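Lipoxygenase (Cyanothece sp., PDB 5EK8) is a non-heme iron 9R-lipoxygenase that probably adds both atoms of molecular oxygen to a polyunsaturated fatty acid. Local coordinates at residues V17-D22 against L201-A206; D327-T332 against G594-E599; A469-H474 against T550-L555. All coordinates share one frame; numbering follows the deposited sequence.

Interaction 1 of 3, residues V17-D22 against L201-A206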
# COMPACT_ATOMS: atom_id res chain seq x y z
N VAL A 17 4.81 -5.41 -26.21
CA VAL A 17 3.86 -6.04 -25.30
C VAL A 17 2.75 -5.06 -24.95
O VAL A 17 1.56 -5.41 -24.98
CB VAL A 17 4.54 -6.54 -24.02
CG1 VAL A 17 3.51 -7.04 -23.03
CG2 VAL A 17 5.54 -7.63 -24.36
N LEU A 18 3.12 -3.82 -24.63
CA LEU A 18 2.13 -2.82 -24.30
C LEU A 18 1.21 -2.53 -25.47
O LEU A 18 0.04 -2.21 -25.27
CB LEU A 18 2.81 -1.54 -23.83
CG LEU A 18 3.35 -1.68 -22.40
CD1 LEU A 18 4.19 -0.48 -21.98
CD2 LEU A 18 2.21 -1.90 -21.41
N LYS A 19 1.73 -2.67 -26.69
CA LYS A 19 0.88 -2.53 -27.87
C LYS A 19 -0.17 -3.63 -27.91
O LYS A 19 -1.34 -3.37 -28.18
CB LYS A 19 1.72 -2.58 -29.16
CG LYS A 19 2.94 -1.69 -29.16
CD LYS A 19 2.59 -0.22 -29.04
CE LYS A 19 3.84 0.63 -29.05
NZ LYS A 19 3.52 2.08 -28.98
N VAL A 20 0.26 -4.86 -27.64
CA VAL A 20 -0.64 -6.01 -27.68
C VAL A 20 -1.74 -5.94 -26.62
O VAL A 20 -2.90 -6.23 -26.90
CB VAL A 20 0.14 -7.33 -27.50
CG1 VAL A 20 -0.79 -8.51 -27.70
CG2 VAL A 20 1.30 -7.40 -28.48
N ILE A 21 -1.37 -5.56 -25.40
CA ILE A 21 -2.33 -5.53 -24.30
C ILE A 21 -3.29 -4.36 -24.42
O ILE A 21 -4.50 -4.52 -24.21
CB ILE A 21 -1.62 -5.48 -22.93
CG1 ILE A 21 -0.53 -6.55 -22.86
CG2 ILE A 21 -2.62 -5.68 -21.81
CD1 ILE A 21 0.18 -6.60 -21.54
N ASP A 22 -2.78 -3.19 -24.77
CA ASP A 22 -3.63 -2.00 -24.93
C ASP A 22 -4.27 -2.01 -26.32
O ASP A 22 -4.13 -1.06 -27.09
CB ASP A 22 -2.82 -0.72 -24.71
CG ASP A 22 -3.71 0.49 -24.45
OD1 ASP A 22 -4.94 0.30 -24.26
OD2 ASP A 22 -3.19 1.62 -24.42
N LEU A 201 3.14 6.58 -21.89
CA LEU A 201 4.41 7.05 -21.33
C LEU A 201 5.65 6.21 -21.66
O LEU A 201 6.76 6.74 -21.72
CB LEU A 201 4.27 7.16 -19.81
CG LEU A 201 3.51 8.38 -19.29
CD1 LEU A 201 3.14 8.23 -17.82
CD2 LEU A 201 4.35 9.63 -19.50
N THR A 202 5.48 4.91 -21.88
CA THR A 202 6.61 4.00 -22.07
C THR A 202 7.45 4.23 -23.34
O THR A 202 8.67 4.10 -23.28
CB THR A 202 6.14 2.53 -22.06
OG1 THR A 202 5.45 2.26 -20.84
CG2 THR A 202 7.31 1.57 -22.18
N PRO A 203 6.81 4.57 -24.48
CA PRO A 203 7.66 4.83 -25.66
C PRO A 203 8.65 5.97 -25.46
O PRO A 203 9.70 5.99 -26.12
CB PRO A 203 6.64 5.19 -26.74
CG PRO A 203 5.42 4.46 -26.35
CD PRO A 203 5.38 4.53 -24.85
N ILE A 204 8.33 6.89 -24.56
CA ILE A 204 9.22 8.00 -24.22
C ILE A 204 10.46 7.48 -23.50
O ILE A 204 11.60 7.71 -23.92
CB ILE A 204 8.51 9.05 -23.33
CG1 ILE A 204 7.13 9.41 -23.90
CG2 ILE A 204 9.36 10.30 -23.20
CD1 ILE A 204 7.16 10.08 -25.25
N LYS A 205 10.22 6.78 -22.40
CA LYS A 205 11.28 6.18 -21.60
C LYS A 205 12.14 5.27 -22.45
O LYS A 205 13.36 5.23 -22.31
CB LYS A 205 10.67 5.41 -20.42
CG LYS A 205 11.65 5.10 -19.29
CD LYS A 205 12.28 3.73 -19.44
CE LYS A 205 11.27 2.60 -19.24
NZ LYS A 205 11.86 1.26 -19.53
N ALA A 206 11.50 4.54 -23.36
CA ALA A 206 12.19 3.65 -24.27
C ALA A 206 13.11 4.44 -25.20
O ALA A 206 14.28 4.10 -25.37
CB ALA A 206 11.20 2.83 -25.08

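Interaction 2 of 3, residues D327-T332 against G594-E599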
# COMPACT_ATOMS: atom_id res chain seq x y z
N ASP A 327 33.10 17.50 7.36
CA ASP A 327 32.68 18.49 8.35
C ASP A 327 31.32 19.08 7.98
O ASP A 327 31.09 19.45 6.83
CB ASP A 327 33.71 19.61 8.48
CG ASP A 327 35.09 19.09 8.87
OD1 ASP A 327 35.21 18.50 9.97
OD2 ASP A 327 36.04 19.29 8.08
N ARG A 328 30.42 19.16 8.96
CA ARG A 328 29.09 19.70 8.72
C ARG A 328 29.20 21.16 8.32
O ARG A 328 30.05 21.89 8.83
CB ARG A 328 28.19 19.54 9.96
CG ARG A 328 28.22 20.71 10.94
CD ARG A 328 27.56 20.34 12.25
NE ARG A 328 26.31 19.62 12.04
CZ ARG A 328 25.79 18.75 12.91
NH1 ARG A 328 24.65 18.14 12.63
NH2 ARG A 328 26.42 18.51 14.06
N GLU A 329 28.37 21.55 7.36
CA GLU A 329 28.34 22.91 6.85
C GLU A 329 27.01 23.54 7.23
O GLU A 329 26.03 22.82 7.47
CB GLU A 329 28.53 22.93 5.34
CG GLU A 329 29.60 21.98 4.82
CD GLU A 329 29.29 21.46 3.42
OE1 GLU A 329 28.12 21.59 2.98
OE2 GLU A 329 30.21 20.92 2.76
N VAL A 330 26.98 24.87 7.27
CA VAL A 330 25.80 25.62 7.67
C VAL A 330 25.39 26.63 6.60
O VAL A 330 26.23 27.35 6.07
CB VAL A 330 26.03 26.36 9.00
CG1 VAL A 330 24.78 27.08 9.45
CG2 VAL A 330 26.47 25.38 10.07
N TYR A 331 24.09 26.69 6.30
CA TYR A 331 23.61 27.60 5.26
C TYR A 331 22.37 28.37 5.71
O TYR A 331 21.39 27.79 6.16
CB TYR A 331 23.32 26.81 3.98
CG TYR A 331 24.55 26.11 3.44
CD1 TYR A 331 25.55 26.82 2.80
CD2 TYR A 331 24.71 24.74 3.59
CE1 TYR A 331 26.68 26.19 2.32
CE2 TYR A 331 25.84 24.10 3.11
CZ TYR A 331 26.82 24.83 2.47
OH TYR A 331 27.94 24.20 1.99
N THR A 332 22.43 29.69 5.57
CA THR A 332 21.32 30.57 5.93
C THR A 332 20.67 31.15 4.67
O THR A 332 21.27 31.11 3.59
CB THR A 332 21.81 31.71 6.85
OG1 THR A 332 22.71 32.56 6.14
CG2 THR A 332 22.50 31.12 8.06
N GLY A 594 29.12 15.43 -5.58
CA GLY A 594 29.27 16.55 -4.67
C GLY A 594 27.95 17.21 -4.34
O GLY A 594 27.83 17.91 -3.34
N SER A 595 26.97 16.99 -5.22
CA SER A 595 25.61 17.50 -5.05
C SER A 595 25.51 19.02 -5.03
O SER A 595 24.42 19.58 -4.91
CB SER A 595 24.98 16.95 -3.77
OG SER A 595 24.99 15.53 -3.76
N PHE A 596 26.65 19.70 -5.16
CA PHE A 596 26.67 21.15 -5.12
C PHE A 596 26.98 21.75 -6.48
O PHE A 596 28.02 21.48 -7.08
CB PHE A 596 27.68 21.66 -4.09
CG PHE A 596 27.14 21.72 -2.69
CD1 PHE A 596 26.37 22.79 -2.28
CD2 PHE A 596 27.42 20.71 -1.78
CE1 PHE A 596 25.88 22.86 -1.00
CE2 PHE A 596 26.93 20.77 -0.49
CZ PHE A 596 26.16 21.85 -0.09
N GLY A 597 26.06 22.57 -6.97
CA GLY A 597 26.20 23.22 -8.26
C GLY A 597 24.85 23.75 -8.70
O GLY A 597 23.85 23.52 -8.02
N SER A 598 24.83 24.46 -9.83
CA SER A 598 23.57 24.94 -10.39
C SER A 598 22.63 23.77 -10.66
O SER A 598 23.08 22.64 -10.86
CB SER A 598 23.83 25.72 -11.68
OG SER A 598 22.61 26.12 -12.28
N GLU A 599 21.33 24.04 -10.67
CA GLU A 599 20.36 22.96 -10.86
C GLU A 599 20.23 22.56 -12.34
O GLU A 599 19.33 21.82 -12.71
CB GLU A 599 18.99 23.37 -10.31
CG GLU A 599 18.42 24.64 -10.89
CD GLU A 599 16.96 24.82 -10.54
OE1 GLU A 599 16.66 25.24 -9.41
OE2 GLU A 599 16.11 24.52 -11.40

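Interaction 3 of 3, residues A469-H474 against T550-L555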
# COMPACT_ATOMS: atom_id res chain seq x y z
N ALA A 469 -21.15 5.01 13.65
CA ALA A 469 -22.44 4.71 13.04
C ALA A 469 -22.54 3.25 12.61
O ALA A 469 -23.50 2.55 12.96
CB ALA A 469 -22.67 5.62 11.85
N PHE A 470 -21.55 2.80 11.85
CA PHE A 470 -21.53 1.43 11.33
C PHE A 470 -21.60 0.42 12.46
O PHE A 470 -22.42 -0.50 12.42
CB PHE A 470 -20.27 1.20 10.50
CG PHE A 470 -20.23 -0.14 9.81
CD1 PHE A 470 -19.70 -1.25 10.46
CD2 PHE A 470 -20.71 -0.28 8.52
CE1 PHE A 470 -19.66 -2.48 9.83
CE2 PHE A 470 -20.67 -1.50 7.88
CZ PHE A 470 -20.14 -2.61 8.53
N PHE A 471 -20.74 0.59 13.46
CA PHE A 471 -20.71 -0.31 14.60
C PHE A 471 -22.06 -0.34 15.30
O PHE A 471 -22.51 -1.40 15.73
CB PHE A 471 -19.62 0.11 15.59
CG PHE A 471 -18.29 -0.53 15.33
CD1 PHE A 471 -17.79 -1.49 16.19
CD2 PHE A 471 -17.54 -0.19 14.21
CE1 PHE A 471 -16.57 -2.09 15.95
CE2 PHE A 471 -16.32 -0.78 13.97
CZ PHE A 471 -15.83 -1.73 14.84
N ALA A 472 -22.69 0.82 15.42
CA ALA A 472 -24.01 0.89 16.05
C ALA A 472 -25.04 0.09 15.25
O ALA A 472 -25.81 -0.69 15.82
CB ALA A 472 -24.45 2.34 16.19
N LYS A 473 -25.05 0.28 13.93
CA LYS A 473 -26.04 -0.36 13.07
C LYS A 473 -25.94 -1.89 13.07
O LYS A 473 -26.96 -2.57 13.16
CB LYS A 473 -25.89 0.16 11.63
CG LYS A 473 -26.67 -0.64 10.60
CD LYS A 473 -26.50 -0.08 9.20
CE LYS A 473 -27.18 1.27 9.05
NZ LYS A 473 -27.14 1.76 7.65
N HIS A 474 -24.73 -2.41 12.97
CA HIS A 474 -24.53 -3.86 12.86
C HIS A 474 -24.06 -4.49 14.17
O HIS A 474 -23.43 -5.55 14.15
CB HIS A 474 -23.52 -4.17 11.76
CG HIS A 474 -23.81 -3.50 10.46
ND1 HIS A 474 -24.65 -4.04 9.51
CD2 HIS A 474 -23.36 -2.33 9.94
CE1 HIS A 474 -24.71 -3.23 8.47
NE2 HIS A 474 -23.94 -2.18 8.70
N THR A 550 -14.06 -2.32 25.86
CA THR A 550 -12.65 -2.22 25.51
C THR A 550 -12.36 -2.82 24.13
O THR A 550 -11.78 -2.15 23.28
CB THR A 550 -11.77 -2.94 26.55
OG1 THR A 550 -11.81 -2.20 27.78
CG2 THR A 550 -10.33 -3.02 26.06
N ASP A 551 -12.77 -4.06 23.93
CA ASP A 551 -12.49 -4.77 22.68
C ASP A 551 -13.13 -4.08 21.48
O ASP A 551 -12.49 -3.94 20.43
CB ASP A 551 -12.97 -6.22 22.78
CG ASP A 551 -12.12 -7.06 23.71
OD1 ASP A 551 -10.93 -6.71 23.92
OD2 ASP A 551 -12.63 -8.08 24.24
N ILE A 552 -14.38 -3.65 21.64
CA ILE A 552 -15.09 -2.94 20.59
C ILE A 552 -14.36 -1.64 20.25
O ILE A 552 -14.16 -1.34 19.07
CB ILE A 552 -16.55 -2.63 21.00
CG1 ILE A 552 -17.38 -3.92 21.07
CG2 ILE A 552 -17.19 -1.67 20.02
CD1 ILE A 552 -17.74 -4.49 19.71
N ASP A 553 -13.96 -0.89 21.27
CA ASP A 553 -13.22 0.35 21.03
C ASP A 553 -11.90 0.09 20.31
O ASP A 553 -11.51 0.84 19.42
CB ASP A 553 -12.96 1.08 22.35
CG ASP A 553 -14.23 1.68 22.93
OD1 ASP A 553 -15.18 1.91 22.16
OD2 ASP A 553 -14.26 1.92 24.16
N ASN A 554 -11.22 -0.98 20.71
CA ASN A 554 -10.02 -1.44 20.03
C ASN A 554 -10.26 -1.65 18.55
O ASN A 554 -9.51 -1.15 17.70
CB ASN A 554 -9.51 -2.74 20.66
CG ASN A 554 -8.63 -2.50 21.87
OD1 ASN A 554 -8.34 -1.36 22.23
ND2 ASN A 554 -8.21 -3.59 22.51
N LEU A 555 -11.31 -2.40 18.24
CA LEU A 555 -11.66 -2.70 16.86
C LEU A 555 -11.99 -1.43 16.07
O LEU A 555 -11.53 -1.26 14.95
CB LEU A 555 -12.84 -3.67 16.80
CG LEU A 555 -13.14 -4.23 15.41
CD1 LEU A 555 -11.89 -4.89 14.83
CD2 LEU A 555 -14.30 -5.21 15.46

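Interaction 1 of 3, residues V17-D22 against L201-A206
Leu-18 and Thr-202 make the apolar part of this helix-to-helix contact, each pointing its CB toward the other segment. The two side chains meet at about a right angle, with a single methyl of the leucine doing the touching. Leu-18 CD1 lies 3.6 Å from Thr-202 CB and 3.7 Å from Thr-202 CG2, and it also adjoins the threonine hydroxyl oxygen. The nearest CA pair, Leu-18 CA and Thr-202 CA, is 8.5 Å apart, so the helices meet through side chains rather than by close backbone approach.

A second touch is made by the ammonium end of Lys-19. Its chain bends at chi2 (-63°) and then runs extended, which carries the ammonium across to the proline ring. Lys-19 NZ stops 4.0 Å from Pro-203 CG, a van der Waals approach to a ring carbon in a small interface that buries 117 Å² over both sides.

The polar bonds lie within and around the helices. Thr-202 OG1 stands beside its own backbone N (chi1 -57°), from where it bonds to the carbonyl oxygen of Ala-198 one turn earlier and also to Tyr-616 OH; the buried hydroxyl is satisfied even though the same oxygen, with CB and CG2, lies against the leucine methyl. Pro-203 has no N-H to give, and the helix is kinked here: Ile-204 N makes just a weak bond to Leu-201 O.

The contact joins the N-terminal helix 2-21 to helix 188-214, with the Thr-202 side chain about 12 Å from that of the iron ligand Ile-668. Leu-18 also touches Ala-198 and Asn-199, and a salt bridge from Lys-205 to Glu-11 links the two helices nearer the start of helix 2-21. Helix 188-214 also packs against helix 608-623, through Leu-201 on Ser-619 and Val-620.

Interaction 2 of 3, residues D327-T332 against G594-E599
Phe-596 meets Glu-329 and Tyr-331 in a small surface contact between a loop and the edge of a beta sheet. Strand 329-331 is an outermost strand of an antiparallel sheet in the lipoxygenase domain, hydrogen-bonded through its backbone to Ile-309 and Ile-311 of strand 303-313. The phenylalanine belongs to the long connection between helices 577-581 and 608-623. Only 97 Å² is buried in all, and the nearest CA atoms, Glu-329 CA and Phe-596 CA, stand 12.2 Å apart, so the contact is made by the ends of three long side chains, not by the backbones.

Glu-329 and Tyr-331, two residues apart on an extended strand, both direct their CB toward the loop. Tyr-331 has CG anti to its carbonyl carbon (chi1 -60°), which lays the ring back along the strand and brings the hydroxyl beside the glutamate. Phe-596 arrives from the direction opposite to the tyrosine and presents CZ to this pair. Its CZ lies 3.6 Å from Tyr-331 OH and 3.7 Å from Glu-329 OE1, while Tyr-331 CE2 is 3.9 Å from the same CZ. The two aromatic rings are neither stacked nor edge-to-face, their planes being inclined at 45° with centroids 5.8 Å apart.

Elsewhere Phe-596 also touches Ile-311 of the sheet and both Gln-341 and Ile-345 of helix 337-377, the helix that supplies the iron ligands His-359 and His-364. The preceding Ser-595 is held through OG to Asp-289 and His-291.

The two strand side chains are tied to each other by a bond from Tyr-331 OH to Glu-329 OE1, 2.8 Å long: the acceptor lies in the tyrosine ring plane, yet the hydroxyl approaches it 72° out of the carboxylate plane.

Interaction 3 of 3, residues A469-H474 against T550-L555
Phe-471 carries an apolar contact between two helices of the mainly helical lipoxygenase domain, reaching from the last turn of helix 451-473 to Ile-552 and Leu-555 near the start of helix 549-574. These partners, three residues apart, lie about one turn from each other, and the ring takes up both. Together the segments bury 145 Å², of which Phe-471 contributes 86 Å².

Two kinds of aliphatic contact are made. Leu-555 meets the ring at its edge, nearly in plane: its CG, anti to the backbone N (chi1 -170°), is 3.7 Å from Phe-471 CZ. Its CD2 branch lies 3.9 Å from Phe-471 CE1. Ile-552 slides past the ring in the opposite direction and uses its CG2 branch, 3.9 Å from Phe-471 CD1 in an oblique approach. With an alanine in place of Phe-471, the ring contacts to the second helix are lost, which is likely to open a gap between helix 451-473 and the Ile-552/Leu-555 pair.

Neighbouring helices close round the group: Ile-383 of helix 383-391 touches both Phe-471 and Leu-555, and Trp-482 of helix 482-495 touches Ile-552 and Leu-555. Farther along, helix 549-574 supplies the iron ligands His-570 and Asn-574.

The ring also comes near the helix backbone, with Phe-471 CE1 4.0 Å from Ile-552 O.

Overall arrangement
From the N terminus, interaction 1 closes first: after helix 2-21 the chain makes a long excursion, including the strands between 53 and 160, before helix 188-214 returns to it. Interaction 2 opens later, at edge strand 329-331, and closes only at the loop 594-599, after a mostly helical course of 261 residues. Within that course interaction 3 opens and closes, joining helices 451-473 and 549-574, so interaction 2 encloses interaction 3, while interaction 1 precedes both and none cross. The contacts are separate, their centres lying between 39 Å and 53 Å apart. Interactions 1 and 3 stand on opposite sides of the chain's centre.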